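Uncharacterized protein (Bombyx mori, PDB 5AZ0) probably reduces carbonyl compounds as an oxidoreductase of the aldo-keto reductase family, built on a TIM-barrel fold. Local coordinates at residues I69-A72 / V77-E80. Sequence-based numbering, arbitrary orientation.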
loop_
_atom_site.group_PDB
_atom_site.type_symbol
_atom_site.label_atom_id
_atom_site.label_comp_id
_atom_site.label_asym_id
_atom_site.label_seq_id
_atom_site.Cartn_x
_atom_site.Cartn_y
_atom_site.Cartn_z
ATOM N N ILE A 69 -5.270 -6.904 4.879
ATOM C CA ILE A 69 -4.265 -6.386 5.763
ATOM C C ILE A 69 -2.941 -6.173 5.004
ATOM O O ILE A 69 -2.391 -7.100 4.461
ATOM C CB ILE A 69 -3.995 -7.400 6.912
ATOM C CG1 ILE A 69 -5.248 -7.688 7.716
ATOM C CG2 ILE A 69 -2.928 -6.848 7.861
ATOM C CD1 ILE A 69 -5.070 -8.934 8.591
ATOM N N ASP A 70 -2.406 -4.961 5.045
ATOM C CA ASP A 70 -1.216 -4.600 4.288
ATOM C C ASP A 70 -0.110 -4.438 5.245
ATOM O O ASP A 70 -0.209 -3.600 6.174
ATOM C CB ASP A 70 -1.444 -3.266 3.532
ATOM C CG ASP A 70 -0.258 -2.881 2.655
ATOM O OD1 ASP A 70 -0.166 -3.456 1.536
ATOM O OD2 ASP A 70 0.571 -2.004 3.111
ATOM N N THR A 71 0.921 -5.261 5.124
ATOM C CA THR A 71 2.047 -5.025 5.950
ATOM C C THR A 71 3.336 -5.200 5.165
ATOM O O THR A 71 3.297 -5.345 3.964
ATOM C CB THR A 71 2.014 -5.908 7.255
ATOM O OG1 THR A 71 2.928 -5.340 8.202
ATOM C CG2 THR A 71 2.385 -7.332 7.005
ATOM N N ALA A 72 4.463 -5.191 5.869
ATOM C CA ALA A 72 5.788 -5.272 5.233
ATOM C C ALA A 72 6.870 -5.686 6.249
ATOM O O ALA A 72 6.726 -5.368 7.365
ATOM C CB ALA A 72 6.168 -3.930 4.593
ATOM N N VAL A 77 6.217 -4.769 12.537
ATOM C CA VAL A 77 5.161 -5.310 13.335
ATOM C C VAL A 77 4.592 -6.641 12.800
ATOM O O VAL A 77 3.522 -7.044 13.234
ATOM C CB VAL A 77 4.017 -4.257 13.494
ATOM C CG1 VAL A 77 4.544 -3.086 14.311
ATOM C CG2 VAL A 77 3.447 -3.760 12.133
ATOM N N GLU A 78 5.264 -7.335 11.875
ATOM C CA GLU A 78 4.673 -8.600 11.352
ATOM C C GLU A 78 4.368 -9.616 12.466
ATOM O O GLU A 78 3.293 -10.242 12.454
ATOM C CB GLU A 78 5.583 -9.240 10.301
ATOM C CG GLU A 78 5.675 -8.431 8.979
ATOM C CD GLU A 78 6.804 -8.893 8.084
ATOM O OE1 GLU A 78 7.913 -9.001 8.611
ATOM O OE2 GLU A 78 6.598 -9.166 6.857
ATOM N N PRO A 79 5.284 -9.785 13.456
ATOM C CA PRO A 79 4.974 -10.791 14.547
ATOM C C PRO A 79 3.682 -10.449 15.256
ATOM O O PRO A 79 2.788 -11.275 15.381
ATOM C CB PRO A 79 6.235 -10.716 15.446
ATOM C CG PRO A 79 7.302 -10.203 14.508
ATOM C CD PRO A 79 6.596 -9.164 13.693
ATOM N N GLU A 80 3.488 -9.180 15.570
ATOM C CA GLU A 80 2.264 -8.783 16.271
ATOM C C GLU A 80 1.017 -8.906 15.397
ATOM O O GLU A 80 -0.075 -9.257 15.883
ATOM C CB GLU A 80 2.375 -7.351 16.784
ATOM C CG GLU A 80 3.448 -7.103 17.850
ATOM C CD GLU A 80 4.842 -6.706 17.300
ATOM O OE1 GLU A 80 5.317 -7.152 16.213
ATOM O OE2 GLU A 80 5.510 -5.936 17.991
#
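Two first torsions set up the meeting of Thr71 and Glu78. In Thr71, OG1 lies opposite the backbone N (chi1 -163°), which places the CG2 methyl between N and the carbonyl carbon, on the side facing the other segment; in Glu78, CG lies beside the backbone N (chi1 -69°), anti to the carbonyl carbon, and an extended chain beyond it carries the carboxylate to the backbone carbonyl of Ala72, in the loop just past the strand. The methyl meets the shaft of the glutamate rather than its charge: Thr71 CG2 lies 4.0 Å from Glu78 CG, the two side chains slanting across one another. Further out, the carboxylate group runs alongside the Ala72 carbonyl, with Glu78 OE2 3.5 Å from Ala72 C and Glu78 CD 3.6 Å from Ala72 O. This is a beta-alpha loop at the C-terminal end of a barrel strand, where the first turn of the helix packs its glutamate against the loop backbone; strand 68-70 and helix 78-90 open a beta-alpha-beta unit completed by strand 100-105. Val77, at the helix N-cap, adds a loose contact from CG2, 4.3 Å from Thr71 OG1, a hydroxyl hydrogen-bonded to Thr24 OG1. The buried carboxylate is well provided for: OE2 hydrogen-bonds with Thr103 OG1 and Ser122 OG, and OE1 forms a salt bridge with Arg125, which would be expected to favour the ionised carboxylate. With an alanine here in place of Glu78, Arg125 would probably lose its acidic mate, Thr103 and Ser122 their shared acceptor, and a gap would open beside the Thr71 methyl. Ala72 directs its CB away from the helix, against Lys104 and His137, which with Asp70 and Tyr75 probably correspond to the family's catalytic tetrad.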